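Local coordinates for protein hydrazine synthase beta subunit (Candidatus Kuenenia stuttgartiensis, PDB 5C2V) that forms part of the hydrazine synthase complex, which condenses nitric oxide with ammonium to hydrazine, and may modulate passage of the hydroxylamine intermediate between the two active sites, at residues V157-T162 with S190-V195; R168-I173 with R184-S189; Y203-H208 with V230-T235. One frame throughout, in Å; residues are numbered along the deposited sequence.

Contact 1 of 3, residues V157-T162 with S190-V195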
loop_
_atom_site.group_PDB
_atom_site.type_symbol
_atom_site.label_atom_id
_atom_site.label_comp_id
_atom_site.label_asym_id
_atom_site.label_seq_id
_atom_site.Cartn_x
_atom_site.Cartn_y
_atom_site.Cartn_z
ATOM N N VAL B 157 -26.171 -20.623 41.334
ATOM C CA VAL B 157 -25.293 -19.468 41.177
ATOM C C VAL B 157 -25.955 -18.212 41.727
ATOM O O VAL B 157 -27.165 -18.031 41.602
ATOM C CB VAL B 157 -24.896 -19.236 39.703
ATOM C CG1 VAL B 157 -24.015 -20.369 39.206
ATOM C CG2 VAL B 157 -26.129 -19.084 38.827
ATOM N N ALA B 158 -25.160 -17.351 42.352
ATOM C CA ALA B 158 -25.684 -16.099 42.887
ATOM C C ALA B 158 -24.790 -14.923 42.526
ATOM O O ALA B 158 -23.608 -14.905 42.868
ATOM C CB ALA B 158 -25.845 -16.193 44.395
ATOM N N ILE B 159 -25.354 -13.943 41.830
ATOM C CA ILE B 159 -24.619 -12.719 41.553
ATOM C C ILE B 159 -24.576 -11.856 42.802
ATOM O O ILE B 159 -25.612 -11.510 43.374
ATOM C CB ILE B 159 -25.235 -11.911 40.396
ATOM C CG1 ILE B 159 -26.758 -11.854 40.527
ATOM C CG2 ILE B 159 -24.837 -12.512 39.059
ATOM C CD1 ILE B 159 -27.417 -10.919 39.546
ATOM N N LEU B 160 -23.368 -11.507 43.225
ATOM C CA LEU B 160 -23.213 -10.627 44.365
ATOM C C LEU B 160 -22.936 -9.228 43.857
ATOM O O LEU B 160 -21.867 -8.953 43.313
ATOM C CB LEU B 160 -22.082 -11.095 45.280
ATOM C CG LEU B 160 -22.039 -12.580 45.636
ATOM C CD1 LEU B 160 -20.853 -12.864 46.543
ATOM C CD2 LEU B 160 -23.339 -13.017 46.289
ATOM N N ASP B 161 -23.903 -8.340 44.047
ATOM C CA ASP B 161 -23.714 -6.956 43.668
ATOM C C ASP B 161 -23.379 -6.240 44.961
ATOM O O ASP B 161 -24.237 -6.043 45.822
ATOM C CB ASP B 161 -24.970 -6.391 43.000
ATOM C CG ASP B 161 -24.749 -5.018 42.402
ATOM O OD1 ASP B 161 -23.588 -4.685 42.083
ATOM O OD2 ASP B 161 -25.739 -4.275 42.239
ATOM N N THR B 162 -22.119 -5.851 45.086
ATOM C CA THR B 162 -21.583 -5.425 46.366
ATOM C C THR B 162 -21.227 -3.954 46.328
ATOM O O THR B 162 -20.342 -3.538 45.581
ATOM C CB THR B 162 -20.343 -6.251 46.753
ATOM O OG1 THR B 162 -20.728 -7.614 46.972
ATOM C CG2 THR B 162 -19.714 -5.704 48.025
ATOM N N SER B 190 -19.802 -3.410 37.949
ATOM C CA SER B 190 -20.737 -2.806 38.888
ATOM C C SER B 190 -22.163 -3.058 38.412
ATOM O O SER B 190 -22.379 -3.357 37.237
ATOM C CB SER B 190 -20.476 -1.304 39.034
ATOM O OG SER B 190 -20.822 -0.604 37.851
ATOM N N ASN B 191 -23.125 -2.937 39.324
ATOM C CA ASN B 191 -24.537 -3.074 38.977
ATOM C C ASN B 191 -24.907 -4.395 38.305
ATOM O O ASN B 191 -25.446 -4.387 37.198
ATOM C CB ASN B 191 -24.976 -1.921 38.068
ATOM C CG ASN B 191 -24.697 -0.561 38.669
ATOM O OD1 ASN B 191 -24.780 -0.378 39.883
ATOM N ND2 ASN B 191 -24.367 0.406 37.820
ATOM N N LEU B 192 -24.624 -5.530 38.943
ATOM C CA LEU B 192 -24.990 -6.789 38.304
ATOM C C LEU B 192 -26.486 -6.976 38.511
ATOM O O LEU B 192 -26.946 -7.152 39.641
ATOM C CB LEU B 192 -24.230 -7.965 38.931
ATOM C CG LEU B 192 -22.733 -8.240 38.748
ATOM C CD1 LEU B 192 -21.863 -7.043 39.106
ATOM C CD2 LEU B 192 -22.342 -9.439 39.601
ATOM N N ARG B 193 -27.246 -6.941 37.421
ATOM C CA ARG B 193 -28.699 -7.040 37.526
ATOM C C ARG B 193 -29.350 -8.409 37.301
ATOM O O ARG B 193 -30.521 -8.591 37.639
ATOM C CB ARG B 193 -29.321 -6.037 36.554
ATOM C CG ARG B 193 -29.010 -4.586 36.882
ATOM C CD ARG B 193 -29.681 -4.176 38.183
ATOM N NE ARG B 193 -28.700 -3.916 39.229
ATOM C CZ ARG B 193 -28.351 -2.703 39.637
ATOM N NH1 ARG B 193 -28.912 -1.628 39.097
ATOM N NH2 ARG B 193 -27.435 -2.572 40.583
ATOM N N ASP B 194 -28.617 -9.367 36.741
ATOM C CA ASP B 194 -29.211 -10.676 36.453
ATOM C C ASP B 194 -28.167 -11.770 36.226
ATOM O O ASP B 194 -27.006 -11.480 35.937
ATOM C CB ASP B 194 -30.138 -10.580 35.238
ATOM C CG ASP B 194 -31.293 -11.563 35.305
ATOM O OD1 ASP B 194 -31.213 -12.528 36.094
ATOM O OD2 ASP B 194 -32.286 -11.367 34.572
ATOM N N VAL B 195 -28.587 -13.024 36.352
ATOM C CA VAL B 195 -27.767 -14.155 35.922
ATOM C C VAL B 195 -28.636 -15.259 35.313
ATOM O O VAL B 195 -29.659 -15.635 35.886
ATOM C CB VAL B 195 -26.934 -14.727 37.091
ATOM C CG1 VAL B 195 -27.792 -14.893 38.340
ATOM C CG2 VAL B 195 -26.269 -16.039 36.693
HETATM O O HOH W 1 -25.658 -1.760 42.143
#
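Asp161 reaches from just beyond strand 155-160 to the start of strand 190-197, and its two carboxylate oxygens take different donors there. CG stands anti to the backbone N (chi1 -171°), which brings CG beside Leu192 N. OD1 accepts a weak hydrogen bond from Leu192 N at 3.4 Å, with a fairly straight N-H (157°), and is also paired in a salt bridge with Arg168. OD2 forms a salt bridge with Arg193 NH2 at 2.9 Å, at the edge of the guanidinium and near its plane, although the place of NH2 is less sure. The two planar groups are turned 58° apart and meet through this one oxygen and one nitrogen. A water donates to Asn191 OD1 at 2.8 Å; it also lies by Asp161 OD2, but so close that this bond is doubtful. Arg193 leaves its strand pointing away, and its chain bends back to bring the guanidinium here; NH1 has a salt bridge to Glu69 of the gamma subunit. Asn191 CB sits 3.5 Å above one face of the Arg193 guanidinium, toward its rim, while Asn191 ND2 is bonded to Gln209. Asp194 OD2 accepts from Met259 N.

Apolar packing takes over farther along. Ile159 presses CG2 against Val195 CB at 3.6 Å, the two side chains sliding past each other in opposite directions, and its CB meets Leu192 CD2 at 3.9 Å. Val157 CG2 closes the row on Val195 CG2 at 3.7 Å. The strands run nearly antiparallel, their axes 7.2 Å apart at closest approach, and side chains fill the interval. This is packing between propeller blades: strand 155-160 lies in its own sheet between strands 144-149 and 168-174, whereas strand 190-197 is an outermost strand of the next sheet, whose neighbouring strand 203-211 adds Val206 against Ile159.

Contact 2 of 3, residues R168-I173 with R184-S189. With BET (trimethyl glycine), chain R.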
loop_
_atom_site.group_PDB
_atom_site.type_symbol
_atom_site.label_atom_id
_atom_site.label_comp_id
_atom_site.label_asym_id
_atom_site.label_seq_id
_atom_site.Cartn_x
_atom_site.Cartn_y
_atom_site.Cartn_z
ATOM N N ARG B 168 -16.744 -7.323 41.634
ATOM C CA ARG B 168 -17.977 -7.923 42.113
ATOM C C ARG B 168 -18.055 -9.334 41.558
ATOM O O ARG B 168 -17.697 -9.578 40.406
ATOM C CB ARG B 168 -19.185 -7.081 41.695
ATOM C CG ARG B 168 -19.166 -5.674 42.283
ATOM C CD ARG B 168 -20.405 -4.877 41.901
ATOM N NE ARG B 168 -20.226 -3.445 42.125
ATOM C CZ ARG B 168 -21.103 -2.665 42.750
ATOM N NH1 ARG B 168 -22.231 -3.177 43.223
ATOM N NH2 ARG B 168 -20.852 -1.372 42.904
ATOM N N SER B 169 -18.517 -10.268 42.381
ATOM C CA SER B 169 -18.333 -11.677 42.072
ATOM C C SER B 169 -19.622 -12.478 41.951
ATOM O O SER B 169 -20.727 -11.954 42.098
ATOM C CB SER B 169 -17.442 -12.316 43.136
ATOM O OG SER B 169 -17.991 -12.137 44.430
ATOM N N VAL B 170 -19.445 -13.763 41.671
ATOM C CA VAL B 170 -20.535 -14.720 41.576
ATOM C C VAL B 170 -20.192 -15.943 42.418
ATOM O O VAL B 170 -19.093 -16.498 42.309
ATOM C CB VAL B 170 -20.797 -15.150 40.118
ATOM C CG1 VAL B 170 -21.870 -16.225 40.062
ATOM C CG2 VAL B 170 -21.193 -13.950 39.271
ATOM N N ASP B 171 -21.131 -16.348 43.268
ATOM C CA ASP B 171 -20.941 -17.507 44.129
ATOM C C ASP B 171 -21.560 -18.764 43.535
ATOM O O ASP B 171 -22.659 -18.728 42.977
ATOM C CB ASP B 171 -21.534 -17.250 45.516
ATOM C CG ASP B 171 -20.560 -16.561 46.447
ATOM O OD1 ASP B 171 -19.341 -16.625 46.188
ATOM O OD2 ASP B 171 -21.013 -15.962 47.445
ATOM N N PHE B 172 -20.839 -19.873 43.666
ATOM C CA PHE B 172 -21.336 -21.178 43.254
ATOM C C PHE B 172 -21.683 -22.011 44.484
ATOM O O PHE B 172 -20.848 -22.220 45.364
ATOM C CB PHE B 172 -20.304 -21.902 42.385
ATOM C CG PHE B 172 -20.069 -21.250 41.051
ATOM C CD1 PHE B 172 -19.149 -20.223 40.916
ATOM C CD2 PHE B 172 -20.765 -21.670 39.929
ATOM C CE1 PHE B 172 -18.933 -19.623 39.689
ATOM C CE2 PHE B 172 -20.552 -21.075 38.698
ATOM C CZ PHE B 172 -19.635 -20.051 38.579
ATOM N N ILE B 173 -22.927 -22.475 44.542
ATOM C CA ILE B 173 -23.423 -23.219 45.691
ATOM C C ILE B 173 -23.749 -24.655 45.306
ATOM O O ILE B 173 -24.326 -24.905 44.247
ATOM C CB ILE B 173 -24.696 -22.572 46.286
ATOM C CG1 ILE B 173 -24.570 -21.048 46.327
ATOM C CG2 ILE B 173 -24.986 -23.131 47.672
ATOM C CD1 ILE B 173 -23.482 -20.552 47.228
ATOM N N ARG B 184 -16.195 -16.657 41.906
ATOM C CA ARG B 184 -15.506 -16.126 40.732
ATOM C C ARG B 184 -15.756 -14.635 40.540
ATOM O O ARG B 184 -16.894 -14.194 40.405
ATOM C CB ARG B 184 -15.923 -16.893 39.477
ATOM C CG ARG B 184 -15.414 -18.322 39.443
ATOM C CD ARG B 184 -15.770 -19.010 38.139
ATOM N NE ARG B 184 -15.322 -20.398 38.121
ATOM C CZ ARG B 184 -15.569 -21.249 37.131
ATOM N NH1 ARG B 184 -16.263 -20.853 36.072
ATOM N NH2 ARG B 184 -15.122 -22.496 37.199
ATOM N N VAL B 185 -14.673 -13.868 40.513
ATOM C CA VAL B 185 -14.754 -12.416 40.445
ATOM C C VAL B 185 -14.815 -11.891 39.012
ATOM O O VAL B 185 -13.996 -12.261 38.170
ATOM C CB VAL B 185 -13.549 -11.769 41.162
ATOM C CG1 VAL B 185 -13.461 -10.288 40.843
ATOM C CG2 VAL B 185 -13.640 -11.999 42.663
ATOM N N ILE B 186 -15.789 -11.027 38.742
ATOM C CA ILE B 186 -15.810 -10.287 37.489
ATOM C C ILE B 186 -15.098 -8.967 37.730
ATOM O O ILE B 186 -15.591 -8.112 38.466
ATOM C CB ILE B 186 -17.242 -10.021 36.984
ATOM C CG1 ILE B 186 -17.999 -11.332 36.774
ATOM C CG2 ILE B 186 -17.210 -9.212 35.696
ATOM C CD1 ILE B 186 -19.420 -11.142 36.285
ATOM N N HIS B 187 -13.936 -8.800 37.109
ATOM C CA HIS B 187 -13.099 -7.642 37.388
ATOM C C HIS B 187 -13.645 -6.383 36.730
ATOM O O HIS B 187 -14.131 -6.424 35.598
ATOM C CB HIS B 187 -11.660 -7.902 36.935
ATOM C CG HIS B 187 -10.872 -8.741 37.891
ATOM N ND1 HIS B 187 -11.187 -10.055 38.163
ATOM C CD2 HIS B 187 -9.786 -8.450 38.650
ATOM C CE1 HIS B 187 -10.326 -10.539 39.042
ATOM N NE2 HIS B 187 -9.467 -9.585 39.353
ATOM N N GLU B 188 -13.563 -5.272 37.460
ATOM C CA GLU B 188 -14.046 -3.974 36.997
ATOM C C GLU B 188 -15.520 -4.013 36.606
ATOM O O GLU B 188 -15.889 -3.618 35.501
ATOM C CB GLU B 188 -13.198 -3.479 35.823
ATOM C CG GLU B 188 -11.743 -3.232 36.187
ATOM C CD GLU B 188 -10.972 -2.543 35.081
ATOM O OE1 GLU B 188 -11.548 -2.337 33.993
ATOM O OE2 GLU B 188 -9.789 -2.205 35.300
ATOM N N SER B 189 -16.359 -4.497 37.515
ATOM C CA SER B 189 -17.794 -4.573 37.261
ATOM C C SER B 189 -18.602 -3.836 38.324
ATOM O O SER B 189 -18.149 -3.657 39.454
ATOM C CB SER B 189 -18.248 -6.032 37.193
ATOM O OG SER B 189 -18.116 -6.665 38.454
HETATM N N BET R . -6.814 -6.288 35.835
HETATM C CA BET R . -8.252 -5.785 35.825
HETATM C C BET R . -9.007 -6.305 34.485
HETATM O O BET R . -9.285 -5.386 33.674
HETATM O OXT BET R . -9.214 -7.541 34.443
HETATM C C1 BET R . -5.947 -5.366 36.666
HETATM C C2 BET R . -6.229 -6.332 34.422
HETATM C C3 BET R . -6.737 -7.654 36.496
#
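Val170 with Arg184 and Arg168 with Ile186 are the hydrogen-bonded pairs of this antiparallel strand contact. Arg184 N gives the straightest bond, to Val170 O at 2.9 Å (167°), and Val170 N answers to Arg184 O. Ile186 N donates to Arg168 O, but the return bond from Arg168 N to Ile186 O is weak, at 3.5 Å. Ile186 O has a second donor: Ser189 OG comes down from above the carbonyl plane at 2.9 Å, tying the chain beyond the strand back to the strand end.

Van der Waals contacts lie on both faces. On one, Ser169 CB touches Val185 CG2 at 3.8 Å within a non-hydrogen-bonded pair, while Ser169 OG is bonded to Asn183. On the other, the extended chain of Arg184 crosses Phe172, CD lying 3.6 Å from CE1, with ring and guanidinium planes 59° apart; Arg184 NH1 and NH2 go on to the carbonyls of Glu234 and Lys236. Arg168 CB sits 3.4 Å from Ser189 OG, and CG and CD run past Ser189 O.

The ligand contacts belong to the loop. His187 CB is 3.5 Å from OXT of the bound trimethyl glycine, and Glu188 CD is 3.6 Å from its O; Arg302 pairs with the Glu188 carboxylate, and Arg243 hydrogen-bonds the ligand. The whole is the last beta hairpin of a four-stranded propeller blade, strands 168-174 and 179-186, continued into an interblade loop that lines the trimethyl glycine pocket.

Contact 3 of 3, residues Y203-H208 with V230-T235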
loop_
_atom_site.group_PDB
_atom_site.type_symbol
_atom_site.label_atom_id
_atom_site.label_comp_id
_atom_site.label_asym_id
_atom_site.label_seq_id
_atom_site.Cartn_x
_atom_site.Cartn_y
_atom_site.Cartn_z
ATOM N N TYR B 203 -22.556 -22.750 30.680
ATOM C CA TYR B 203 -22.247 -21.324 30.738
ATOM C C TYR B 203 -23.287 -20.542 31.534
ATOM O O TYR B 203 -24.435 -20.970 31.663
ATOM C CB TYR B 203 -22.150 -20.728 29.329
ATOM C CG TYR B 203 -21.308 -21.518 28.352
ATOM C CD1 TYR B 203 -19.934 -21.328 28.278
ATOM C CD2 TYR B 203 -21.889 -22.442 27.493
ATOM C CE1 TYR B 203 -19.162 -22.044 27.381
ATOM C CE2 TYR B 203 -21.126 -23.162 26.594
ATOM C CZ TYR B 203 -19.762 -22.959 26.542
ATOM O OH TYR B 203 -18.997 -23.674 25.649
ATOM N N ILE B 204 -22.880 -19.393 32.064
ATOM C CA ILE B 204 -23.829 -18.446 32.639
ATOM C C ILE B 204 -23.601 -17.048 32.078
ATOM O O ILE B 204 -22.464 -16.638 31.842
ATOM C CB ILE B 204 -23.744 -18.383 34.179
ATOM C CG1 ILE B 204 -22.300 -18.180 34.637
ATOM C CG2 ILE B 204 -24.325 -19.642 34.800
ATOM C CD1 ILE B 204 -22.154 -18.012 36.134
ATOM N N ALA B 205 -24.691 -16.321 31.855
ATOM C CA ALA B 205 -24.606 -14.943 31.389
ATOM C C ALA B 205 -24.960 -13.983 32.519
ATOM O O ALA B 205 -25.902 -14.225 33.279
ATOM C CB ALA B 205 -25.518 -14.723 30.193
ATOM N N VAL B 206 -24.184 -12.908 32.633
ATOM C CA VAL B 206 -24.407 -11.890 33.656
ATOM C C VAL B 206 -24.316 -10.483 33.067
ATOM O O VAL B 206 -23.277 -10.093 32.539
ATOM C CB VAL B 206 -23.388 -12.015 34.810
ATOM C CG1 VAL B 206 -23.521 -10.840 35.769
ATOM C CG2 VAL B 206 -23.565 -13.338 35.546
ATOM N N THR B 207 -25.402 -9.722 33.163
ATOM C CA THR B 207 -25.411 -8.343 32.681
ATOM C C THR B 207 -24.878 -7.382 33.736
ATOM O O THR B 207 -25.250 -7.469 34.907
ATOM C CB THR B 207 -26.824 -7.890 32.270
ATOM O OG1 THR B 207 -27.778 -8.353 33.235
ATOM C CG2 THR B 207 -27.185 -8.440 30.903
ATOM N N HIS B 208 -24.013 -6.462 33.318
ATOM C CA HIS B 208 -23.430 -5.495 34.241
ATOM C C HIS B 208 -22.812 -4.304 33.519
ATOM O O HIS B 208 -22.895 -4.187 32.295
ATOM C CB HIS B 208 -22.371 -6.167 35.117
ATOM C CG HIS B 208 -21.165 -6.623 34.359
ATOM N ND1 HIS B 208 -20.083 -5.806 34.116
ATOM C CD2 HIS B 208 -20.870 -7.817 33.786
ATOM C CE1 HIS B 208 -19.173 -6.472 33.429
ATOM N NE2 HIS B 208 -19.627 -7.694 33.216
ATOM N N VAL B 230 -21.925 -7.632 28.928
ATOM C CA VAL B 230 -22.464 -8.928 29.311
ATOM C C VAL B 230 -21.299 -9.907 29.444
ATOM O O VAL B 230 -20.412 -9.952 28.590
ATOM C CB VAL B 230 -23.499 -9.449 28.287
ATOM C CG1 VAL B 230 -22.951 -9.358 26.870
ATOM C CG2 VAL B 230 -23.921 -10.874 28.623
ATOM N N THR B 231 -21.287 -10.672 30.530
ATOM C CA THR B 231 -20.183 -11.585 30.797
ATOM C C THR B 231 -20.624 -13.044 30.764
ATOM O O THR B 231 -21.585 -13.431 31.430
ATOM C CB THR B 231 -19.527 -11.285 32.158
ATOM O OG1 THR B 231 -18.878 -10.007 32.104
ATOM C CG2 THR B 231 -18.496 -12.349 32.506
ATOM N N ILE B 232 -19.911 -13.842 29.976
ATOM C CA ILE B 232 -20.159 -15.274 29.890
ATOM C C ILE B 232 -19.115 -16.043 30.690
ATOM O O ILE B 232 -17.917 -15.944 30.419
ATOM C CB ILE B 232 -20.140 -15.765 28.430
ATOM C CG1 ILE B 232 -21.034 -14.882 27.556
ATOM C CG2 ILE B 232 -20.569 -17.222 28.351
ATOM C CD1 ILE B 232 -22.486 -14.881 27.974
ATOM N N ILE B 233 -19.572 -16.804 31.677
ATOM C CA ILE B 233 -18.676 -17.595 32.512
ATOM C C ILE B 233 -18.865 -19.087 32.252
ATOM O O ILE B 233 -19.987 -19.594 32.287
ATOM C CB ILE B 233 -18.899 -17.306 34.011
ATOM C CG1 ILE B 233 -18.519 -15.861 34.341
ATOM C CG2 ILE B 233 -18.102 -18.277 34.873
ATOM C CD1 ILE B 233 -18.667 -15.513 35.808
ATOM N N GLU B 234 -17.762 -19.781 31.990
ATOM C CA GLU B 234 -17.800 -21.218 31.754
ATOM C C GLU B 234 -17.879 -21.959 33.086
ATOM O O GLU B 234 -17.006 -21.817 33.944
ATOM C CB GLU B 234 -16.575 -21.660 30.953
ATOM C CG GLU B 234 -16.552 -21.112 29.534
ATOM C CD GLU B 234 -15.280 -21.459 28.788
ATOM O OE1 GLU B 234 -14.237 -21.658 29.447
ATOM O OE2 GLU B 234 -15.321 -21.524 27.541
ATOM N N THR B 235 -18.931 -22.755 33.249
ATOM C CA THR B 235 -19.247 -23.371 34.534
ATOM C C THR B 235 -18.297 -24.499 34.928
ATOM O O THR B 235 -18.336 -24.978 36.062
ATOM C CB THR B 235 -20.682 -23.919 34.539
ATOM O OG1 THR B 235 -20.771 -25.038 33.650
ATOM C CG2 THR B 235 -21.660 -22.842 34.098
HETATM O O HOH W 2 -16.763 -24.138 27.000
#
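The middle two strands of a propeller blade, 203-211 and 226-234, pair here antiparallel, from Tyr203 opposite Glu234 to Thr207 opposite Val230. Ile204 exchanges both backbone bonds with Ile233, each 2.9 Å from N to O, and Val206 does the same with Thr231. Between them the carbonyls also receive CA-H...O contacts, such as Ile232 CA to Ile204 O at 3.3 Å. Two residues on from Val206, His208 NE2 reaches back to Thr231 OG1 in a hydrogen bond of 2.7 Å (156°), in which either may be the donor. The hydroxyl lies at the edge of the imidazole, near its plane.

In the packing of one propeller blade on the next, the face bearing Ile204, Val206, Thr231 and Ile233 meets Arg184 and Ile186 of the preceding blade. Ile204 CG1 lies against Ile233 CB at 3.6 Å, side by side and pointing the same way. The other face turns to helix 283-291 and strand 256-261. There the Ile232 tip, CD1, comes back over Ala205 CB at 3.8 Å, and Glu234 CG meets the edge of the Tyr203 ring at CE1, 3.5 Å away. A water links Tyr203 OH to Glu234 OE2, the latter bond weak; Arg291 also bonds that hydroxyl, and Glu234 OE1 accepts from Lys240 N.

Contacts 2 and 3 each pair strands within a blade, in successive blades, and contact 1 bridges the same two blades. Contact 2 is nested inside the loop that contact 1 closes; their centres are 8 Å apart, and Ala158 O probably accepts from Asp171 N at 2.9 Å. Contact 3 follows in series, centred 10 Å from either, with Arg193 N probably bonded to Thr207 O at 3.3 Å and Ser189 CB 3.6 Å from His208 ND1. Contact 2 touches the trimethyl glycine directly, whereas the His208 side chain is about 10 Å from it. A heme c lies about 9 Å from the Asn191 side chain.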